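PDB 6FUC: aminoglycoside phosphotransferase from Streptomyces rimosus, which probably inactivates streptomycin by transferring a phosphate group from ATP to the 3''-hydroxyl of the drug. Local coordinates for residues L224-A229 / I253-D258; R129-M134 / E260-H265. All coordinates share one frame; numbering follows the deposited sequence.

Following the chain from the N terminus, the first segment met is 129-134, where helix 131-143 begins; its partner, 260-265, begins after 125 intervening residues, so interaction 2 closes a long loop. Nested inside that loop is interaction 1, which joins 224-229 on helix 219-233 to 253-258 and spans 23 mostly helical residues, including helix 243-251. Both contacts end on helix 257-266 or the turn leading into it, and their centres lie about 13 Å apart. They also touch directly: A227 CB packs 3.4 Å from L264 CD1. Together they fasten the last helix of the chain to helices 131-143 and 219-233.

Interaction 1 of 2, residues L224-A229 / I253-D258; sequences LLFATA and IALDRD
In the helical C-terminal lobe of this kinase-like fold, F226 on helix 219-233 reaches L255 in the turn ahead of helix 257-266 and R257 in its first turn. F226 CE2 lies 4.0 Å from L255 CD2, an apolar contact in which the two side chains slant across one another. CG of F226 lies beside the backbone N and anti to the carbonyl carbon (chi1 -67°), which directs the ring toward the turn. A flat, greasy ring suits this buried place, and the branched end of L255 gives it a methyl to rest against. R257 adds its guanidinium, whose NH1 is 4.3 Å from F226 CD2. L255 CD1 sits 3.8 Å above one face of that guanidinium plane, offset toward its rim, so leucine touches both partners. The charge of R257 is met elsewhere: NH1 forms salt bridges with E244 and E260, which should hold the group in position beside the ring. Just ahead of R257, D256 occupies the N-cap of helix 257-266. Within helix 219-233, T228 OG1 donates to L224 O at 2.8 Å, approaching that oxygen from the opposite face to T228 N. Around the contact, helix 243-251 touches both segments, F247 meeting F226 edge-to-face and A248 lying against L255, while E260 of helix 257-266 lies against the phenylalanine.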
ATOM      1  N   LEU A 224      -5.658  -1.969   7.222  1.00  8.38           N
ATOM      2  CA  LEU A 224      -6.103  -1.541   5.871  1.00  8.69           C
ATOM      3  C   LEU A 224      -6.719  -2.683   5.103  1.00  9.14           C
ATOM      4  O   LEU A 224      -7.704  -2.503   4.400  1.00 10.08           O
ATOM      5  CB  LEU A 224      -4.932  -0.955   5.093  1.00  9.12           C
ATOM      6  CG  LEU A 224      -4.187   0.224   5.698  1.00 11.55           C
ATOM      7  CD1 LEU A 224      -3.183   0.753   4.744  1.00 11.06           C
ATOM      8  CD2 LEU A 224      -4.980   1.205   6.451  1.00 16.84           C
ATOM      9  N   LEU A 225      -6.156  -3.865   5.248  1.00  8.43           N
ATOM     10  CA  LEU A 225      -6.695  -5.039   4.587  1.00 10.10           C
ATOM     11  C   LEU A 225      -8.121  -5.309   5.104  1.00 10.38           C
ATOM     12  O   LEU A 225      -9.047  -5.508   4.317  1.00 11.24           O
ATOM     13  CB  LEU A 225      -5.801  -6.201   4.813  1.00 10.04           C
ATOM     14  CG  LEU A 225      -6.344  -7.517   4.257  1.00 14.20           C
ATOM     15  CD1 LEU A 225      -6.675  -7.546   2.787  1.00 14.26           C
ATOM     16  CD2 LEU A 225      -5.363  -8.600   4.578  1.00 18.59           C
ATOM     17  N   PHE A 226      -8.291  -5.306   6.417  1.00  9.99           N
ATOM     18  CA  PHE A 226      -9.590  -5.608   6.966  1.00 10.81           C
ATOM     19  C   PHE A 226     -10.597  -4.537   6.603  1.00 11.58           C
ATOM     20  O   PHE A 226     -11.762  -4.895   6.267  1.00 12.43           O
ATOM     21  CB  PHE A 226      -9.530  -5.750   8.474  1.00 10.93           C
ATOM     22  CG  PHE A 226      -8.763  -6.924   8.977  1.00 11.52           C
ATOM     23  CD1 PHE A 226      -8.447  -7.966   8.168  1.00 12.89           C
ATOM     24  CD2 PHE A 226      -8.438  -7.023  10.335  1.00 13.80           C
ATOM     25  CE1 PHE A 226      -7.782  -9.075   8.646  1.00 15.09           C
ATOM     26  CE2 PHE A 226      -7.771  -8.104  10.821  1.00 15.62           C
ATOM     27  CZ  PHE A 226      -7.432  -9.171   9.992  1.00 16.52           C
ATOM     28  N   ALA A 227     -10.239  -3.265   6.690  1.00 10.99           N
ATOM     29  CA  ALA A 227     -11.234  -2.205   6.398  1.00 11.43           C
ATOM     30  C   ALA A 227     -11.637  -2.250   4.945  1.00 11.86           C
ATOM     31  O   ALA A 227     -12.803  -2.094   4.626  1.00 13.67           O
ATOM     32  CB  ALA A 227     -10.609  -0.867   6.751  1.00 12.31           C
ATOM     33  N   THR A 228     -10.685  -2.460   4.037  1.00 11.23           N
ATOM     34  CA  THR A 228     -11.055  -2.493   2.623  1.00 11.26           C
ATOM     35  C   THR A 228     -11.826  -3.750   2.268  1.00 12.72           C
ATOM     36  O   THR A 228     -12.760  -3.722   1.478  1.00 14.30           O
ATOM     37  CB  THR A 228      -9.880  -2.196   1.711  1.00 12.28           C
ATOM     38  OG1 THR A 228      -8.807  -3.160   1.889  1.00 11.09           O
ATOM     39  CG2 THR A 228      -9.362  -0.813   1.916  1.00 13.10           C
ATOM     40  N   ALA A 229     -11.538  -4.858   2.906  1.00 11.81           N
ATOM     41  CA  ALA A 229     -12.363  -6.043   2.672  1.00 12.17           C
ATOM     42  C   ALA A 229     -13.777  -5.907   3.227  1.00 14.08           C
ATOM     43  O   ALA A 229     -14.674  -6.488   2.630  1.00 14.15           O
ATOM     44  CB  ALA A 229     -11.746  -7.227   3.361  1.00 12.60           C
ATOM     45  N   ILE A 253      -2.366 -14.533  14.669  1.00 15.64           N
ATOM     46  CA  ILE A 253      -2.244 -13.377  15.539  1.00 16.49           C
ATOM     47  C   ILE A 253      -3.552 -13.279  16.331  1.00 16.67           C
ATOM     48  O   ILE A 253      -4.612 -13.673  15.857  1.00 19.61           O
ATOM     49  CB  ILE A 253      -1.931 -12.116  14.719  1.00 14.96           C
ATOM     50  CG1 ILE A 253      -1.430 -10.941  15.545  1.00 16.36           C
ATOM     51  CG2 ILE A 253      -3.182 -11.666  13.916  1.00 14.98           C
ATOM     52  CD1 ILE A 253      -0.915  -9.783  14.713  1.00 17.64           C
ATOM     53  N   ALA A 254      -3.453 -12.708  17.522  1.00 17.40           N
ATOM     54  CA  ALA A 254      -4.593 -12.349  18.346  1.00 20.78           C
ATOM     55  C   ALA A 254      -5.074 -11.017  17.826  1.00 21.37           C
ATOM     56  O   ALA A 254      -4.248 -10.068  17.461  1.00 24.39           O
ATOM     57  CB  ALA A 254      -4.195 -12.199  19.794  1.00 27.35           C
ATOM     58  N   LEU A 255      -6.387 -10.915  17.697  1.00 17.68           N
ATOM     59  CA  LEU A 255      -6.960  -9.588  17.320  1.00 16.05           C
ATOM     60  C   LEU A 255      -6.776  -8.614  18.475  1.00 15.83           C
ATOM     61  O   LEU A 255      -6.991  -8.953  19.620  1.00 21.93           O
ATOM     62  CB  LEU A 255      -8.447  -9.672  16.976  1.00 20.65           C
ATOM     63  CG  LEU A 255      -8.697 -10.485  15.721  1.00 31.62           C
ATOM     64  CD1 LEU A 255     -10.140 -10.962  15.735  1.00 36.37           C
ATOM     65  CD2 LEU A 255      -8.351  -9.674  14.479  1.00 38.14           C
ATOM     66  N   ASP A 256      -6.442  -7.375  18.162  1.00 16.11           N
ATOM     67  CA  ASP A 256      -6.285  -6.251  19.078  1.00 15.24           C
ATOM     68  C   ASP A 256      -6.998  -5.045  18.464  1.00 14.68           C
ATOM     69  O   ASP A 256      -6.443  -4.332  17.618  1.00 15.21           O
ATOM     70  CB  ASP A 256      -4.794  -5.986  19.364  1.00 16.89           C
ATOM     71  CG  ASP A 256      -4.567  -4.874  20.348  1.00 19.30           C
ATOM     72  OD1 ASP A 256      -5.427  -4.010  20.578  1.00 17.18           O
ATOM     73  OD2 ASP A 256      -3.428  -4.809  20.826  1.00 27.04           O
ATOM     74  N   ARG A 257      -8.260  -4.841  18.784  1.00 15.27           N
ATOM     75  CA  ARG A 257      -9.034  -3.854  18.057  1.00 16.86           C
ATOM     76  C   ARG A 257      -8.557  -2.423  18.273  1.00 14.42           C
ATOM     77  O   ARG A 257      -8.657  -1.676  17.337  1.00 14.80           O
ATOM     78  CB  ARG A 257     -10.527  -4.042  18.363  1.00 27.53           C
ATOM     79  CG  ARG A 257     -11.068  -5.396  17.874  1.00 28.28           C
ATOM     80  CD  ARG A 257     -10.739  -5.861  16.494  1.00 27.25           C
ATOM     81  NE  ARG A 257     -11.606  -6.885  16.003  1.00 34.45           N
ATOM     82  CZ  ARG A 257     -11.783  -7.193  14.716  1.00 36.88           C
ATOM     83  NH1 ARG A 257     -11.088  -6.580  13.710  1.00 36.65           N
ATOM     84  NH2 ARG A 257     -12.654  -8.167  14.425  1.00 41.76           N
ATOM     85  N   ASP A 258      -8.098  -2.027  19.455  1.00 14.82           N
ATOM     86  CA  ASP A 258      -7.629  -0.675  19.636  1.00 17.16           C
ATOM     87  C   ASP A 258      -6.393  -0.413  18.808  1.00 13.55           C
ATOM     88  O   ASP A 258      -6.217   0.644  18.261  1.00 13.88           O
ATOM     89  CB  ASP A 258      -7.331  -0.378  21.133  1.00 20.13           C
ATOM     90  CG  ASP A 258      -8.542  -0.396  21.993  1.00 25.80           C
ATOM     91  OD1 ASP A 258      -9.697  -0.368  21.512  1.00 30.73           O
ATOM     92  OD2 ASP A 258      -8.319  -0.453  23.223  1.00 32.48           O
TER

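Interaction 2 of 2, residues R129-M134 / E260-H265; sequences RELGEM and ERFYLH
L131, in the first turn of helix 131-143, pushes its forked end onto the edge of the F262 ring. CD1 lies close to the ring plane, 3.8 Å from F262 CE2, and the two side chains approach from opposite directions. With CG of L131 anti to the backbone N (chi1 180°), its second methyl, CD2, comes 4.0 Å from Y263 OH as well. Leucine fits because both methyls lie against F262 while CD2 also reaches Y263 OH, so the forked end fills the angle between the two aromatic side chains. Those neighbours also pack on each other: F262 CD2 stands 3.9 Å above the centre of the Y263 ring, an overlap that should limit how the two rings can turn. R129 approaches Y263 obliquely, NH2 being 4.5 Å from CD1, in a loose contact; its NH1 is hydrogen-bonded to the carbonyl of G188. At the helix start, E130 holds the N-cap position. Helix 172-181 also closes in on the apolar cluster, L176 touching L131 and R175 touching both L131 and F262. The arrangement is ordinary hydrophobic core packing, a helix N terminus set against the flank of the last helix in the C-terminal lobe of an aminoglycoside phosphotransferase.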
ATOM      1  N   ARG A 129       8.984   1.682   7.898  1.00  7.33           N
ATOM      2  CA  ARG A 129       7.818   2.608   7.890  1.00  8.05           C
ATOM      3  C   ARG A 129       7.251   2.598   9.309  1.00  6.89           C
ATOM      4  O   ARG A 129       6.074   2.412   9.557  1.00  7.26           O
ATOM      5  CB  ARG A 129       6.759   2.254   6.838  1.00  9.14           C
ATOM      6  CG  ARG A 129       6.152   0.894   6.936  1.00  9.28           C
ATOM      7  CD  ARG A 129       4.674   0.924   6.664  1.00  9.13           C
ATOM      8  NE  ARG A 129       4.006   1.684   7.750  1.00  8.84           N
ATOM      9  CZ  ARG A 129       2.730   2.051   7.755  1.00  8.82           C
ATOM     10  NH1 ARG A 129       1.896   1.856   6.742  1.00 10.70           N
ATOM     11  NH2 ARG A 129       2.242   2.559   8.878  1.00 10.11           N
ATOM     12  N   GLU A 130       8.149   2.796  10.280  1.00  7.51           N
ATOM     13  CA  GLU A 130       7.827   2.684  11.664  1.00  8.35           C
ATOM     14  C   GLU A 130       7.022   3.899  12.125  1.00  8.14           C
ATOM     15  O   GLU A 130       6.937   4.927  11.432  1.00  8.61           O
ATOM     16  CB  GLU A 130       9.076   2.422  12.521  1.00  8.92           C
ATOM     17  CG  GLU A 130       9.635   1.029  12.334  1.00  9.69           C
ATOM     18  CD  GLU A 130      11.057   0.871  12.696  1.00 11.29           C
ATOM     19  OE1 GLU A 130      11.829   1.912  12.704  1.00 13.78           O
ATOM     20  OE2 GLU A 130      11.487  -0.280  12.949  1.00 13.85           O
ATOM     21  N   LEU A 131       6.441   3.760  13.321  1.00  8.63           N
ATOM     22  CA  LEU A 131       5.438   4.727  13.713  1.00  9.54           C
ATOM     23  C   LEU A 131       6.022   6.118  13.855  1.00  9.63           C
ATOM     24  O   LEU A 131       5.336   7.102  13.600  1.00 10.46           O
ATOM     25  CB  LEU A 131       4.797   4.231  15.017  1.00 10.54           C
ATOM     26  CG  LEU A 131       3.722   5.126  15.575  1.00 10.33           C
ATOM     27  CD1 LEU A 131       2.646   5.449  14.573  1.00 10.50           C
ATOM     28  CD2 LEU A 131       3.150   4.445  16.782  1.00 11.32           C
ATOM     29  N   GLY A 132       7.250   6.248  14.341  1.00 10.59           N
ATOM     30  CA  GLY A 132       7.784   7.603  14.476  1.00 11.21           C
ATOM     31  C   GLY A 132       7.859   8.335  13.167  1.00 10.21           C
ATOM     32  O   GLY A 132       7.533   9.539  13.075  1.00 12.10           O
ATOM     33  N   GLU A 133       8.262   7.647  12.092  1.00 10.41           N
ATOM     34  CA  GLU A 133       8.246   8.234  10.758  1.00 11.60           C
ATOM     35  C   GLU A 133       6.832   8.547  10.268  1.00 10.57           C
ATOM     36  O   GLU A 133       6.578   9.605   9.692  1.00 11.52           O
ATOM     37  CB  GLU A 133       8.891   7.294   9.746  1.00 14.20           C
ATOM     38  CG  GLU A 133       8.767   7.759   8.280  1.00 14.35           C
ATOM     39  CD  GLU A 133       9.490   6.882   7.300  1.00 14.90           C
ATOM     40  OE1 GLU A 133      10.224   5.959   7.706  1.00 13.66           O
ATOM     41  OE2 GLU A 133       9.406   7.258   6.102  1.00 23.28           O
ATOM     42  N   MET A 134       5.934   7.594  10.461  1.00  9.87           N
ATOM     43  CA  MET A 134       4.595   7.796   9.930  1.00 10.34           C
ATOM     44  C   MET A 134       3.863   8.883  10.679  1.00 10.80           C
ATOM     45  O   MET A 134       3.100   9.644  10.077  1.00 10.73           O
ATOM     46  CB  MET A 134       3.870   6.480   9.909  1.00 12.55           C
ATOM     47  CG  MET A 134       4.516   5.423   8.981  1.00 14.94           C
ATOM     48  SD  MET A 134       5.233   5.891   7.433  0.80 12.84           S
ATOM     49  CE  MET A 134       3.613   6.206   6.731  0.80 18.24           C
ATOM     50  N   GLU A 260      -5.538  -2.024  16.015  1.00 11.19           N
ATOM     51  CA  GLU A 260      -6.001  -2.005  14.643  1.00 11.89           C
ATOM     52  C   GLU A 260      -6.587  -0.627  14.272  1.00 10.89           C
ATOM     53  O   GLU A 260      -6.293  -0.052  13.234  1.00 12.02           O
ATOM     54  CB  GLU A 260      -6.993  -3.107  14.429  1.00 12.79           C
ATOM     55  CG  GLU A 260      -7.545  -3.205  13.009  1.00 13.57           C
ATOM     56  CD  GLU A 260      -8.717  -4.138  12.852  1.00 17.30           C
ATOM     57  OE1 GLU A 260      -8.985  -4.983  13.735  1.00 22.96           O
ATOM     58  OE2 GLU A 260      -9.438  -4.064  11.843  1.00 17.64           O
ATOM     59  N   ARG A 261      -7.483  -0.160  15.151  1.00 11.14           N
ATOM     60  CA  ARG A 261      -8.166   1.103  14.887  1.00 11.50           C
ATOM     61  C   ARG A 261      -7.198   2.285  14.843  1.00 10.30           C
ATOM     62  O   ARG A 261      -7.403   3.234  14.103  1.00 10.91           O
ATOM     63  CB  ARG A 261      -9.297   1.286  15.925  1.00 15.98           C
ATOM     64  CG  ARG A 261     -10.638   0.688  15.558  1.00 24.19           C
ATOM     65  CD  ARG A 261     -11.701   1.048  16.612  0.50 26.48           C
ATOM     66  NE  ARG A 261     -11.761   2.503  16.791  0.50 34.63           N
ATOM     67  CZ  ARG A 261     -11.315   3.174  17.852  0.50 43.68           C
ATOM     68  NH1 ARG A 261     -10.775   2.524  18.880  0.50 45.78           N
ATOM     69  NH2 ARG A 261     -11.420   4.503  17.883  0.50 35.15           N
ATOM     70  N   PHE A 262      -6.162   2.248  15.709  1.00 10.02           N
ATOM     71  CA  PHE A 262      -5.170   3.303  15.702  1.00  9.55           C
ATOM     72  C   PHE A 262      -4.575   3.401  14.281  1.00  8.87           C
ATOM     73  O   PHE A 262      -4.436   4.500  13.748  1.00  8.96           O
ATOM     74  CB  PHE A 262      -4.092   2.988  16.737  1.00  9.56           C
ATOM     75  CG  PHE A 262      -2.944   3.938  16.781  1.00  8.92           C
ATOM     76  CD1 PHE A 262      -2.965   5.090  17.525  1.00  8.68           C
ATOM     77  CD2 PHE A 262      -1.831   3.707  15.997  1.00  9.08           C
ATOM     78  CE1 PHE A 262      -1.885   5.975  17.523  1.00  9.62           C
ATOM     79  CE2 PHE A 262      -0.761   4.589  15.984  1.00 10.11           C
ATOM     80  CZ  PHE A 262      -0.790   5.701  16.771  1.00 10.24           C
ATOM     81  N   TYR A 263      -4.136   2.270  13.718  1.00  8.91           N
ATOM     82  CA  TYR A 263      -3.546   2.336  12.368  1.00  8.60           C
ATOM     83  C   TYR A 263      -4.554   2.686  11.290  1.00  8.44           C
ATOM     84  O   TYR A 263      -4.204   3.395  10.337  1.00  9.59           O
ATOM     85  CB  TYR A 263      -2.786   1.017  12.060  1.00  9.14           C
ATOM     86  CG  TYR A 263      -1.503   0.960  12.821  1.00  8.28           C
ATOM     87  CD1 TYR A 263      -0.406   1.725  12.415  1.00  8.78           C
ATOM     88  CD2 TYR A 263      -1.361   0.217  13.987  1.00  7.98           C
ATOM     89  CE1 TYR A 263       0.765   1.756  13.154  1.00  8.92           C
ATOM     90  CE2 TYR A 263      -0.179   0.226  14.715  1.00  8.11           C
ATOM     91  CZ  TYR A 263       0.871   1.001  14.334  1.00  7.83           C
ATOM     92  OH  TYR A 263       2.042   1.082  15.013  1.00  8.66           O
ATOM     93  N   LEU A 264      -5.787   2.206  11.414  1.00  9.05           N
ATOM     94  CA  LEU A 264      -6.833   2.601  10.477  1.00  9.61           C
ATOM     95  C   LEU A 264      -6.992   4.106  10.427  1.00  9.46           C
ATOM     96  O   LEU A 264      -7.157   4.678   9.380  1.00 10.77           O
ATOM     97  CB  LEU A 264      -8.155   1.939  10.845  1.00 10.73           C
ATOM     98  CG  LEU A 264      -9.264   2.197   9.829  1.00 14.07           C
ATOM     99  CD1 LEU A 264      -8.939   1.612   8.430  1.00 16.68           C
ATOM    100  CD2 LEU A 264     -10.554   1.642  10.373  1.00 18.13           C
ATOM    101  N   HIS A 265      -6.980   4.693  11.628  1.00  9.24           N
ATOM    102  CA  HIS A 265      -7.211   6.111  11.755  1.00  9.74           C
ATOM    103  C   HIS A 265      -5.976   6.993  11.432  1.00  9.64           C
ATOM    104  O   HIS A 265      -6.138   8.112  10.937  1.00 10.54           O
ATOM    105  CB  HIS A 265      -7.720   6.433  13.145  1.00 10.04           C
ATOM    106  CG  HIS A 265      -9.109   5.927  13.350  1.00 11.75           C
ATOM    107  ND1 HIS A 265      -9.757   6.044  14.563  1.00 15.72           N
ATOM    108  CD2 HIS A 265      -9.976   5.293  12.510  1.00 13.84           C
ATOM    109  CE1 HIS A 265     -10.966   5.501  14.445  1.00 18.49           C
ATOM    110  NE2 HIS A 265     -11.122   5.033  13.214  1.00 17.16           N
TER